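Local coordinates for protein group 3 allergen SMIPP-S YvT004A06 (Sarcoptes scabiei type hominis, PDB 3H7T) that has a trypsin-like serine protease fold but belongs to the inactivated protease paralogues of the scabies mite, so probably cleaves no peptides, and binds zinc ions in the crystal, at residues G28-A33 against I95-K100; K11-V16 against T101-E106; P116-L121 against F144-R149; S109-P114 against V217-L222; I181-A186 against A200-S205. All coordinates share one frame; numbering follows the deposited sequence.

Interaction 1: G28-A33 against I95-K100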
# COMPACT_ATOMS: atom_id res chain seq x y z
N GLY A 28 -3.10 -2.50 3.73
CA GLY A 28 -4.21 -1.97 2.94
C GLY A 28 -4.70 -0.67 3.56
O GLY A 28 -4.18 -0.23 4.59
N SER A 29 -5.70 -0.06 2.94
CA SER A 29 -6.28 1.17 3.47
C SER A 29 -7.80 1.20 3.25
O SER A 29 -8.29 0.73 2.21
CB SER A 29 -5.60 2.38 2.81
OG SER A 29 -5.51 3.46 3.73
N ILE A 30 -8.54 1.74 4.22
CA ILE A 30 -9.99 1.89 4.15
C ILE A 30 -10.39 3.04 3.22
O ILE A 30 -10.10 4.20 3.50
CB ILE A 30 -10.65 2.25 5.53
CG1 ILE A 30 -10.04 1.45 6.70
CG2 ILE A 30 -12.18 2.15 5.44
CD1 ILE A 30 -10.71 0.16 7.03
N LEU A 31 -11.08 2.70 2.13
CA LEU A 31 -11.69 3.72 1.28
C LEU A 31 -13.14 4.04 1.68
O LEU A 31 -13.53 5.21 1.79
CB LEU A 31 -11.59 3.32 -0.20
CG LEU A 31 -10.16 3.24 -0.75
CD1 LEU A 31 -10.16 2.92 -2.23
CD2 LEU A 31 -9.36 4.52 -0.47
N THR A 32 -13.93 2.99 1.90
CA THR A 32 -15.29 3.10 2.43
C THR A 32 -15.55 1.92 3.35
O THR A 32 -14.70 1.03 3.48
CB THR A 32 -16.39 3.11 1.32
OG1 THR A 32 -16.52 1.80 0.74
CG2 THR A 32 -16.10 4.13 0.22
N ALA A 33 -16.73 1.89 3.97
CA ALA A 33 -17.11 0.80 4.86
C ALA A 33 -17.12 -0.56 4.17
O ALA A 33 -17.10 -1.60 4.83
CB ALA A 33 -18.47 1.09 5.49
N ILE A 95 -17.35 -2.70 7.22
CA ILE A 95 -16.34 -2.38 8.22
C ILE A 95 -16.94 -1.40 9.22
O ILE A 95 -17.53 -0.38 8.82
CB ILE A 95 -15.06 -1.78 7.56
CG1 ILE A 95 -14.46 -2.78 6.56
CG2 ILE A 95 -14.03 -1.39 8.62
CD1 ILE A 95 -13.37 -2.20 5.67
N LYS A 96 -16.80 -1.70 10.50
CA LYS A 96 -17.36 -0.86 11.56
C LYS A 96 -16.47 0.35 11.85
O LYS A 96 -15.58 0.30 12.70
CB LYS A 96 -17.60 -1.67 12.83
CG LYS A 96 -18.76 -2.66 12.74
CD LYS A 96 -19.02 -3.36 14.07
CE LYS A 96 -19.80 -2.47 15.04
NZ LYS A 96 -19.84 -3.07 16.41
N LEU A 97 -16.73 1.44 11.13
CA LEU A 97 -16.03 2.71 11.32
C LEU A 97 -16.37 3.30 12.68
O LEU A 97 -17.49 3.16 13.16
CB LEU A 97 -16.40 3.70 10.22
CG LEU A 97 -16.27 3.30 8.74
CD1 LEU A 97 -16.82 4.40 7.84
CD2 LEU A 97 -14.82 2.98 8.37
N ASP A 98 -15.40 3.96 13.31
CA ASP A 98 -15.60 4.46 14.67
C ASP A 98 -14.88 5.78 14.97
O ASP A 98 -14.83 6.22 16.12
CB ASP A 98 -15.20 3.40 15.70
CG ASP A 98 -13.70 3.15 15.74
OD1 ASP A 98 -12.98 3.61 14.84
OD2 ASP A 98 -13.25 2.47 16.69
N ASP A 99 -14.31 6.40 13.93
CA ASP A 99 -13.57 7.66 14.08
C ASP A 99 -12.57 7.64 15.26
O ASP A 99 -12.39 8.65 15.96
CB ASP A 99 -14.52 8.86 14.17
N LYS A 100 -11.94 6.49 15.48
CA LYS A 100 -10.92 6.36 16.51
C LYS A 100 -9.82 5.42 16.01
O LYS A 100 -8.69 5.85 15.79
CB LYS A 100 -11.52 5.84 17.82
CG LYS A 100 -10.52 5.70 18.96
CD LYS A 100 -11.19 5.22 20.25
CE LYS A 100 -11.84 6.36 21.02
NZ LYS A 100 -10.83 7.26 21.66
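I30 and I95 are turned alike about their first torsion: in each, CG1 stands beside the backbone N and anti to the carbonyl carbon (chi1 -41° and -60°). From there the two side chains reach toward each other and meet tip to tip. I30 CD1 lies 3.8 Å from I95 CD1 and 4.0 Å from I95 CG2, so a single methyl of I30 rests against both branches of its partner. The other branch of I30 goes elsewhere: its CG2 comes within 4.0 Å of L97 CD2, where the two side chains slide past each other in opposite directions. I30 and I95 are buried, whereas L97 sits at the surface and closes the outer edge of the apolar patch.

One polar bond joins the backbones. I95 N donates to A33 O at 2.6 Å, short and almost perfectly straight at 178°, with the donor in the carbonyl plane. The same oxygen is hemmed in by carbon, since A33 O is 3.4 Å from both I95 CB and I95 CG1. Past L97 the chain leaves 28-33 and folds on itself: D98 OD1 accepts from K100 N in an Asx turn and also takes the backbone N atoms of T101 and T102. On the other segment, L31 and T32 both face F35 in a classic beta bulge. The whole is an outer layer of the first, six-stranded barrel of the chymotrypsin fold, where the connection to the second set of strands starts by lying against the end of strand 26-30.

Interaction 2: K11-V16 against T101-E106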
# COMPACT_ATOMS: atom_id res chain seq x y z
N LYS A 11 -3.21 6.62 15.18
CA LYS A 11 -2.45 7.55 14.33
C LYS A 11 -2.67 7.30 12.85
O LYS A 11 -2.51 8.21 12.04
CB LYS A 11 -0.95 7.51 14.65
CG LYS A 11 -0.62 7.48 16.14
CD LYS A 11 -0.69 8.86 16.78
CE LYS A 11 0.66 9.56 16.78
NZ LYS A 11 1.73 8.72 17.41
N GLU A 12 -3.02 6.07 12.47
CA GLU A 12 -3.33 5.75 11.08
C GLU A 12 -4.54 4.84 11.00
O GLU A 12 -4.43 3.70 10.54
CB GLU A 12 -2.13 5.10 10.36
CG GLU A 12 -0.91 5.98 10.20
CD GLU A 12 0.09 5.84 11.33
OE1 GLU A 12 0.22 4.74 11.91
OE2 GLU A 12 0.76 6.85 11.63
N PRO A 13 -5.73 5.35 11.43
CA PRO A 13 -6.94 4.54 11.56
C PRO A 13 -7.48 3.99 10.24
O PRO A 13 -8.42 3.17 10.26
CB PRO A 13 -7.94 5.51 12.21
CG PRO A 13 -7.43 6.87 11.86
CD PRO A 13 -5.95 6.74 11.89
N TRP A 14 -6.89 4.42 9.13
CA TRP A 14 -7.24 3.93 7.79
C TRP A 14 -6.52 2.63 7.44
O TRP A 14 -6.94 1.91 6.53
CB TRP A 14 -6.93 4.99 6.73
CG TRP A 14 -5.56 5.61 6.86
CD1 TRP A 14 -4.39 5.15 6.31
CD2 TRP A 14 -5.22 6.79 7.59
NE1 TRP A 14 -3.35 5.97 6.65
CE2 TRP A 14 -3.83 6.99 7.44
CE3 TRP A 14 -5.95 7.71 8.36
CZ2 TRP A 14 -3.15 8.07 8.03
CZ3 TRP A 14 -5.28 8.78 8.95
CH2 TRP A 14 -3.89 8.95 8.78
N ALA A 15 -5.43 2.34 8.15
CA ALA A 15 -4.59 1.18 7.86
C ALA A 15 -5.26 -0.13 8.24
O ALA A 15 -5.84 -0.26 9.32
CB ALA A 15 -3.23 1.31 8.54
N VAL A 16 -5.18 -1.10 7.33
CA VAL A 16 -5.63 -2.46 7.59
C VAL A 16 -4.59 -3.50 7.18
O VAL A 16 -3.66 -3.21 6.40
CB VAL A 16 -6.99 -2.78 6.91
CG1 VAL A 16 -8.08 -1.83 7.38
CG2 VAL A 16 -6.87 -2.78 5.39
N THR A 101 -10.17 4.15 15.82
CA THR A 101 -9.22 3.14 15.40
C THR A 101 -9.50 2.68 13.97
O THR A 101 -8.67 2.01 13.36
CB THR A 101 -9.24 1.90 16.34
OG1 THR A 101 -10.47 1.19 16.16
CG2 THR A 101 -9.09 2.32 17.80
N THR A 102 -10.68 3.02 13.46
CA THR A 102 -11.10 2.58 12.14
C THR A 102 -11.82 3.71 11.40
O THR A 102 -12.94 4.08 11.75
CB THR A 102 -12.00 1.32 12.21
OG1 THR A 102 -11.43 0.37 13.13
CG2 THR A 102 -12.12 0.67 10.85
N LYS A 103 -11.14 4.26 10.38
CA LYS A 103 -11.65 5.41 9.62
C LYS A 103 -11.31 5.27 8.14
O LYS A 103 -10.29 4.68 7.79
CB LYS A 103 -11.05 6.73 10.12
CG LYS A 103 -11.29 7.05 11.60
CD LYS A 103 -10.56 8.30 12.06
CE LYS A 103 -11.26 9.58 11.62
NZ LYS A 103 -10.49 10.78 12.06
N LYS A 104 -12.15 5.85 7.28
CA LYS A 104 -11.81 5.89 5.85
C LYS A 104 -10.81 7.01 5.55
O LYS A 104 -10.79 8.04 6.22
CB LYS A 104 -13.07 5.99 4.96
CG LYS A 104 -13.99 7.16 5.22
CD LYS A 104 -15.16 7.16 4.23
CE LYS A 104 -16.25 8.13 4.64
NZ LYS A 104 -17.15 7.54 5.67
N ILE A 105 -9.97 6.77 4.55
CA ILE A 105 -9.05 7.78 4.03
C ILE A 105 -9.57 8.28 2.69
O ILE A 105 -9.97 7.47 1.85
CB ILE A 105 -7.59 7.21 3.87
CG1 ILE A 105 -6.60 8.32 3.49
CG2 ILE A 105 -7.54 6.09 2.83
CD1 ILE A 105 -6.02 9.08 4.67
N GLU A 106 -9.57 9.59 2.50
CA GLU A 106 -10.08 10.20 1.26
C GLU A 106 -9.13 10.00 0.08
O GLU A 106 -7.91 9.93 0.26
CB GLU A 106 -10.36 11.70 1.46
CG GLU A 106 -11.49 12.02 2.45
CD GLU A 106 -12.82 11.37 2.09
OE1 GLU A 106 -13.27 11.52 0.93
OE2 GLU A 106 -13.41 10.71 2.97
O HOH W 1 -8.27 -0.09 11.06
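K103 lies alongside P13, both side chains pointing the same way. Starting at the backbone end, K103 CB is 3.9 Å from P13 CB, and K103 CG comes a little nearer the same atom at 3.7 Å. K103 CD then presses on the next ring carbon, with P13 CG only 3.4 Å away, tighter than ordinary van der Waals contact. There the chain bends: chi3 of 78° takes CE out of line with the extended part, and the tip leads away from the proline. At the backbone, K103 N donates to P13 O at 2.9 Å from above the carbonyl plane, 63° out of it, and K103 O faces W14 CA at 3.1 Å.

The second half of the contact is aromatic. I105 CD1 sits over the six-membered ring of W14, 4.0 Å from its centroid, in a CH-pi contact, while E12 CA covers the opposite face nearer the rim. The indole is thus clasped between an isoleucine and its own chain, and I105 CB backs it up by lying 3.7 Å from W14 CB. This is a type I turn, E12 to A15, leading into strand 15-20 of the first barrel and overlaid by the interdomain connection of a trypsin-like fold.

Interaction 3: P116-L121 against F144-R149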
# COMPACT_ATOMS: atom_id res chain seq x y z
N PRO A 116 8.71 16.35 -5.25
CA PRO A 116 10.01 15.99 -4.67
C PRO A 116 10.32 16.83 -3.44
O PRO A 116 9.98 18.02 -3.41
CB PRO A 116 11.00 16.32 -5.78
CG PRO A 116 10.21 16.19 -7.04
CD PRO A 116 8.79 16.56 -6.70
N ASP A 117 10.93 16.20 -2.44
CA ASP A 117 11.30 16.85 -1.18
C ASP A 117 10.15 17.04 -0.18
O ASP A 117 10.38 17.44 0.96
CB ASP A 117 12.07 18.17 -1.42
CG ASP A 117 13.41 17.93 -2.10
OD1 ASP A 117 13.97 16.82 -1.98
OD2 ASP A 117 13.92 18.87 -2.75
N THR A 118 8.92 16.75 -0.60
CA THR A 118 7.83 16.67 0.38
C THR A 118 7.85 15.26 0.98
O THR A 118 8.59 14.39 0.51
CB THR A 118 6.45 17.01 -0.21
OG1 THR A 118 6.01 15.97 -1.08
CG2 THR A 118 6.50 18.34 -0.97
N SER A 119 7.05 15.06 2.03
CA SER A 119 6.99 13.79 2.75
C SER A 119 5.61 13.15 2.71
O SER A 119 4.58 13.85 2.76
CB SER A 119 7.39 13.99 4.22
OG SER A 119 8.78 14.24 4.34
N VAL A 120 5.60 11.82 2.63
CA VAL A 120 4.38 11.04 2.74
C VAL A 120 4.47 10.18 3.99
O VAL A 120 5.53 9.62 4.32
CB VAL A 120 4.10 10.13 1.49
CG1 VAL A 120 3.87 10.99 0.23
CG2 VAL A 120 5.22 9.12 1.26
N LEU A 121 3.35 10.10 4.70
CA LEU A 121 3.26 9.27 5.90
C LEU A 121 2.86 7.85 5.50
O LEU A 121 1.80 7.64 4.92
CB LEU A 121 2.23 9.87 6.87
CG LEU A 121 1.91 9.02 8.10
CD1 LEU A 121 3.15 8.90 9.00
CD2 LEU A 121 0.73 9.60 8.88
N PHE A 144 8.41 9.21 4.50
CA PHE A 144 9.27 8.96 3.35
C PHE A 144 9.36 10.24 2.53
O PHE A 144 8.33 10.78 2.10
CB PHE A 144 8.64 7.89 2.44
CG PHE A 144 8.80 6.46 2.93
CD1 PHE A 144 9.46 5.53 2.13
CD2 PHE A 144 8.23 6.04 4.13
CE1 PHE A 144 9.60 4.20 2.53
CE2 PHE A 144 8.36 4.71 4.56
CZ PHE A 144 9.05 3.78 3.76
N THR A 145 10.59 10.70 2.29
CA THR A 145 10.81 11.87 1.43
C THR A 145 10.68 11.50 -0.04
O THR A 145 11.34 10.58 -0.52
CB THR A 145 12.19 12.52 1.67
OG1 THR A 145 12.41 12.67 3.07
CG2 THR A 145 12.26 13.90 1.00
N VAL A 146 9.82 12.24 -0.73
CA VAL A 146 9.53 11.99 -2.14
C VAL A 146 10.74 12.35 -3.02
O VAL A 146 11.33 13.43 -2.91
CB VAL A 146 8.22 12.72 -2.59
CG1 VAL A 146 8.03 12.65 -4.11
CG2 VAL A 146 6.99 12.12 -1.87
N VAL A 147 11.12 11.41 -3.87
CA VAL A 147 12.25 11.56 -4.78
C VAL A 147 11.70 11.84 -6.18
O VAL A 147 10.77 11.16 -6.63
CB VAL A 147 13.11 10.27 -4.80
CG1 VAL A 147 14.23 10.36 -5.84
CG2 VAL A 147 13.70 9.99 -3.40
N ASP A 148 12.28 12.83 -6.85
CA ASP A 148 11.94 13.14 -8.24
C ASP A 148 11.90 11.90 -9.13
O ASP A 148 12.86 11.13 -9.16
CB ASP A 148 12.96 14.14 -8.80
CG ASP A 148 12.65 14.53 -10.22
OD1 ASP A 148 11.73 15.35 -10.42
OD2 ASP A 148 13.31 14.00 -11.13
N ARG A 149 10.79 11.71 -9.86
CA ARG A 149 10.61 10.51 -10.71
C ARG A 149 11.76 10.26 -11.70
O ARG A 149 12.25 9.14 -11.80
CB ARG A 149 9.28 10.55 -11.45
CG ARG A 149 9.00 9.30 -12.29
CD ARG A 149 7.58 9.26 -12.84
NE ARG A 149 6.55 9.23 -11.79
CZ ARG A 149 5.82 10.29 -11.43
NH1 ARG A 149 5.99 11.46 -12.03
NH2 ARG A 149 4.91 10.18 -10.47
O HOH W 2 14.18 14.23 -2.87
O HOH W 3 10.29 12.47 5.18
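V120 spreads its two methyls over two partners. CG1, anti to the carbonyl carbon, lies 3.9 Å from V146 CG2, the side chains crossing at about a right angle; CG2, wedged between the backbone N and the carbonyl carbon, lies 3.8 Å from F144 CB. The F144 ring itself leads away from this contact and meets F214 edge-to-face. V146 has its CG1 anti to the backbone N (chi1 171°), and that methyl faces P116, 3.9 Å from P116 CA.

T145 and S119 stand on the other face as a non-hydrogen-bonded antiparallel pair. T145 keeps its hydroxyl beside the backbone N, where OG1 bonds D177 and accepts from a water that also lies close to S119 OG; its methyl CG2 turns to the loop instead, 3.8 Å from D117 CA. At the end of the contact P116 CG packs 3.7 Å from D148 CA. The side chain of D148 is busy elsewhere: OD2 takes the backbone N of S151, capping helix 149-157.

Four backbone bonds tie the segments. V120 and F144 exchange two, as a hydrogen-bonded pair. V146 N gives to T118 O at 2.8 Å, and D117 N to V146 O at 2.8 Å, so the pairing starts ahead of strand 119-124. At that end a second water donates to both V146 O and D117 OD1. The chemistry is two-sided: the carbon of V120, F144 and V146 is buried, while S119 and T145 on the other face are partly exposed and share a water.

Interaction 4: S109-P114 against V217-L222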
# COMPACT_ATOMS: atom_id res chain seq x y z
N SER A 109 -7.03 14.28 -5.48
CA SER A 109 -7.52 14.85 -6.74
C SER A 109 -6.89 14.14 -7.94
O SER A 109 -5.83 13.50 -7.82
CB SER A 109 -7.22 16.35 -6.79
OG SER A 109 -5.83 16.58 -6.68
N LEU A 110 -7.55 14.26 -9.09
CA LEU A 110 -7.11 13.56 -10.29
C LEU A 110 -5.67 13.88 -10.65
O LEU A 110 -5.27 15.05 -10.66
CB LEU A 110 -8.03 13.88 -11.48
CG LEU A 110 -7.63 13.28 -12.84
CD1 LEU A 110 -7.82 11.76 -12.87
CD2 LEU A 110 -8.41 13.94 -13.96
N LEU A 111 -4.91 12.83 -10.93
CA LEU A 111 -3.50 12.93 -11.33
C LEU A 111 -2.59 13.61 -10.30
O LEU A 111 -1.50 14.08 -10.65
CB LEU A 111 -3.37 13.55 -12.72
CG LEU A 111 -3.85 12.70 -13.91
CD1 LEU A 111 -3.91 13.54 -15.17
CD2 LEU A 111 -2.96 11.48 -14.12
N TYR A 112 -3.00 13.62 -9.03
CA TYR A 112 -2.13 14.12 -7.96
C TYR A 112 -0.75 13.46 -8.04
O TYR A 112 -0.64 12.25 -8.25
CB TYR A 112 -2.76 13.89 -6.58
CG TYR A 112 -1.97 14.56 -5.48
CD1 TYR A 112 -2.22 15.89 -5.14
CD2 TYR A 112 -0.96 13.88 -4.80
CE1 TYR A 112 -1.48 16.52 -4.14
CE2 TYR A 112 -0.21 14.51 -3.81
CZ TYR A 112 -0.49 15.82 -3.47
OH TYR A 112 0.24 16.43 -2.49
N ASP A 113 0.29 14.27 -7.89
CA ASP A 113 1.67 13.78 -7.99
C ASP A 113 2.51 14.45 -6.92
O ASP A 113 2.81 15.64 -7.03
CB ASP A 113 2.24 14.04 -9.39
CG ASP A 113 3.49 13.19 -9.71
OD1 ASP A 113 3.86 12.30 -8.91
OD2 ASP A 113 4.10 13.42 -10.77
N PRO A 114 2.90 13.69 -5.86
CA PRO A 114 3.63 14.29 -4.74
C PRO A 114 4.92 14.96 -5.20
O PRO A 114 5.68 14.37 -5.98
CB PRO A 114 3.95 13.10 -3.82
CG PRO A 114 3.11 11.97 -4.31
CD PRO A 114 2.83 12.22 -5.75
N VAL A 217 -1.76 7.05 -6.58
CA VAL A 217 -3.22 6.90 -6.53
C VAL A 217 -3.94 7.89 -7.46
O VAL A 217 -4.87 7.49 -8.15
CB VAL A 217 -3.77 6.99 -5.08
CG1 VAL A 217 -5.29 6.84 -5.08
CG2 VAL A 217 -3.15 5.88 -4.22
N GLY A 218 -3.49 9.14 -7.48
CA GLY A 218 -4.01 10.17 -8.40
C GLY A 218 -4.18 9.70 -9.84
O GLY A 218 -5.19 10.02 -10.50
N TYR A 219 -3.20 8.92 -10.31
CA TYR A 219 -3.16 8.40 -11.67
C TYR A 219 -4.32 7.42 -11.95
O TYR A 219 -4.74 7.23 -13.10
CB TYR A 219 -1.81 7.73 -11.93
CG TYR A 219 -1.53 7.34 -13.37
CD1 TYR A 219 -0.80 8.18 -14.22
CD2 TYR A 219 -2.00 6.13 -13.89
CE1 TYR A 219 -0.54 7.81 -15.55
CE2 TYR A 219 -1.76 5.76 -15.20
CZ TYR A 219 -1.03 6.60 -16.03
OH TYR A 219 -0.79 6.21 -17.32
N TYR A 220 -4.84 6.83 -10.88
CA TYR A 220 -5.82 5.76 -11.01
C TYR A 220 -7.17 6.07 -10.34
O TYR A 220 -8.00 5.17 -10.20
CB TYR A 220 -5.23 4.46 -10.45
CG TYR A 220 -4.01 3.96 -11.20
CD1 TYR A 220 -4.15 3.22 -12.38
CD2 TYR A 220 -2.72 4.20 -10.73
CE1 TYR A 220 -3.04 2.75 -13.07
CE2 TYR A 220 -1.60 3.72 -11.41
CZ TYR A 220 -1.78 3.00 -12.58
OH TYR A 220 -0.70 2.53 -13.28
N VAL A 221 -7.39 7.33 -9.95
CA VAL A 221 -8.60 7.73 -9.21
C VAL A 221 -9.92 7.45 -9.97
O VAL A 221 -10.92 7.09 -9.35
CB VAL A 221 -8.53 9.23 -8.75
CG1 VAL A 221 -9.91 9.78 -8.36
CG2 VAL A 221 -7.56 9.38 -7.58
N LEU A 222 -9.89 7.61 -11.29
CA LEU A 222 -11.04 7.27 -12.15
C LEU A 222 -11.34 5.78 -12.09
O LEU A 222 -12.50 5.37 -12.02
CB LEU A 222 -10.77 7.67 -13.60
CG LEU A 222 -10.42 9.12 -13.96
CD1 LEU A 222 -9.84 9.17 -15.36
CD2 LEU A 222 -11.63 10.04 -13.82
O HOH W 4 -1.44 10.34 -5.98
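L110, G218 and L111 carry most of this contact. G218 has no side chain, and a CB here would run into Y112 N and the L111 carbonyl carbon, so the backbones can close up: its CA is 4.1 Å from L111 CA and 3.6 Å from Y112 N. Its carbonyl is used as well. L111 N donates to G218 O at 2.9 Å, approaching from well above the carbonyl plane, 64° out of it, as the chain passes across that group rather than in front of it.

L110 starts out pointing away from 217-222, but with CG anti to the backbone N (chi1 176°) its outer end comes back. CD1 then lies 3.9 Å from L222 CG, the two side chains passing at a slant, and 3.9 Å from G218 O. L111 also starts away and returns, but with CG beside the backbone N: its CD2 touches Y219 CA and the ring atom Y219 CD1, each at 3.9 Å. The neighbouring leucines thus diverge, L110 to L222 and L111 to Y219. L110 and L111 are exposed and also touch a crystal neighbour, so their outer parts may be shaped by the lattice.

Deeper in, a water bridges the segments, accepting from G218 N at 2.8 Å and donating to Y112 O. The Y112 hydroxyl turns elsewhere and bonds Q192. S109 to Y112 form a type II turn, with L111 in left-handed backbone geometry, which sits on the chain just ahead of the C-terminal helix 221-228, where Y220 holds the N-cap position; such a closing helix is a hallmark of the chymotrypsin fold.

Interaction 5: I181-A186 against A200-S205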
# COMPACT_ATOMS: atom_id res chain seq x y z
N ILE A 181 10.49 0.53 2.31
CA ILE A 181 9.42 -0.46 2.37
C ILE A 181 10.06 -1.83 2.62
O ILE A 181 11.00 -2.21 1.92
CB ILE A 181 8.58 -0.41 1.06
CG1 ILE A 181 7.75 0.87 1.01
CG2 ILE A 181 7.71 -1.69 0.85
CD1 ILE A 181 6.67 0.98 2.14
N GLY A 182 9.57 -2.55 3.63
CA GLY A 182 10.06 -3.89 3.94
C GLY A 182 9.16 -4.97 3.37
O GLY A 182 8.09 -4.68 2.84
N TYR A 183 9.60 -6.22 3.47
CA TYR A 183 8.80 -7.38 3.04
C TYR A 183 7.57 -7.42 3.92
O TYR A 183 7.68 -7.34 5.14
CB TYR A 183 9.60 -8.68 3.17
CG TYR A 183 8.87 -9.93 2.70
CD1 TYR A 183 8.84 -10.28 1.35
CD2 TYR A 183 8.23 -10.77 3.62
CE1 TYR A 183 8.18 -11.42 0.92
CE2 TYR A 183 7.56 -11.93 3.19
CZ TYR A 183 7.54 -12.24 1.84
OH TYR A 183 6.89 -13.36 1.39
N GLY A 184 6.39 -7.55 3.30
CA GLY A 184 5.13 -7.40 4.02
C GLY A 184 4.49 -6.01 3.96
O GLY A 184 3.34 -5.83 4.39
N ASP A 185 5.23 -5.04 3.45
CA ASP A 185 4.74 -3.65 3.36
C ASP A 185 4.08 -3.29 2.04
O ASP A 185 3.66 -2.14 1.86
CB ASP A 185 5.87 -2.64 3.63
CG ASP A 185 6.19 -2.48 5.10
OD1 ASP A 185 5.26 -2.46 5.95
OD2 ASP A 185 7.39 -2.34 5.42
N ALA A 186 3.98 -4.23 1.10
CA ALA A 186 3.20 -3.97 -0.11
C ALA A 186 1.78 -3.63 0.30
O ALA A 186 1.21 -4.27 1.19
CB ALA A 186 3.22 -5.18 -1.06
N ALA A 200 1.94 1.36 -1.33
CA ALA A 200 3.28 0.77 -1.43
C ALA A 200 3.36 -0.45 -2.34
O ALA A 200 2.48 -1.31 -2.34
CB ALA A 200 3.84 0.43 -0.04
N SER A 201 4.42 -0.48 -3.14
CA SER A 201 4.84 -1.67 -3.85
C SER A 201 6.02 -2.28 -3.13
O SER A 201 6.76 -1.59 -2.41
CB SER A 201 5.32 -1.33 -5.26
OG SER A 201 4.23 -1.31 -6.15
N TYR A 202 6.22 -3.57 -3.36
CA TYR A 202 7.43 -4.24 -2.92
C TYR A 202 8.06 -4.98 -4.09
O TYR A 202 7.47 -5.88 -4.64
CB TYR A 202 7.13 -5.21 -1.77
CG TYR A 202 8.37 -5.92 -1.28
CD1 TYR A 202 9.26 -5.28 -0.41
CD2 TYR A 202 8.65 -7.22 -1.70
CE1 TYR A 202 10.42 -5.93 0.03
CE2 TYR A 202 9.80 -7.88 -1.25
CZ TYR A 202 10.67 -7.23 -0.39
OH TYR A 202 11.79 -7.90 0.04
N ILE A 203 9.26 -4.58 -4.47
CA ILE A 203 9.95 -5.21 -5.59
C ILE A 203 11.00 -6.17 -5.03
O ILE A 203 12.08 -5.76 -4.60
CB ILE A 203 10.58 -4.18 -6.55
CG1 ILE A 203 9.54 -3.11 -6.94
CG2 ILE A 203 11.16 -4.87 -7.78
CD1 ILE A 203 10.11 -1.90 -7.69
N SER A 204 10.68 -7.46 -5.04
CA SER A 204 11.52 -8.46 -4.40
C SER A 204 12.97 -8.46 -4.91
O SER A 204 13.89 -8.75 -4.16
CB SER A 204 10.89 -9.85 -4.51
OG SER A 204 10.67 -10.21 -5.86
N SER A 205 13.18 -8.09 -6.17
CA SER A 205 14.54 -8.08 -6.73
C SER A 205 15.39 -6.88 -6.31
O SER A 205 16.61 -6.89 -6.51
CB SER A 205 14.52 -8.24 -8.26
OG SER A 205 14.01 -7.09 -8.91
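Y202 is the packed heart of this contact. Its ring has Y183 CA over one face, 4.0 Å from the centroid, in a CH-pi contact, and the edge of the Y183 ring turns toward the same ring in an offset edge-to-face pair, planes at 81°. The nearest ring atoms of that pair, Y183 CD1 and Y202 CE2, are 3.7 Å apart. Y183 N stands above the ring at Y202 CE1, 3.5 Å away; at the ring's edge lies I181 CG2. Y202 CG is anti to the backbone N (chi1 -180°), on the side of 181-186. Inward, A200 CB packs close to D185 O at 3.2 Å and I181 CD1 at 3.6 Å.

The outer end is looser: beyond Y202 the chain runs through S204 and S205, which are exposed, and turns away from the other segment.

By comparison with trypsin, the segments correspond to walls of the primary specificity pocket. Apolar, CH-pi and edge-to-face packing holds them together, while the carboxylate of D185 is satisfied by G182 N and the amino terminus at I1 N, the link that marks an activated trypsin-like fold. Where trypsin has its catalytic serine, A186 offers no hydroxyl nucleophile.

How the interactions relate
Interactions 1, 2, 4 and 3 follow one another as the chain leaves the first barrel: 95-100, 101-106, 109-114 and 116-121 come in order along the connection to the second sheet. Interactions 1 and 2 are neighbours, centres 6 Å apart, where I30 pairs with both W14 and I105 through the backbone. Interaction 4 holds that connection to the chain entering helix 221-228, and interaction 3 brings it into the second sheet; a salt bridge, R149 to D113, ties these two, whose centres are 15 Å apart. Interaction 5 lies across the chain's centre from interaction 1, centres about 23 Å apart, and touches interaction 3 where F144 meets I181. Interactions 1, 2 and 4 pin the connection along its course, while 5 joins loops where trypsin has its active site.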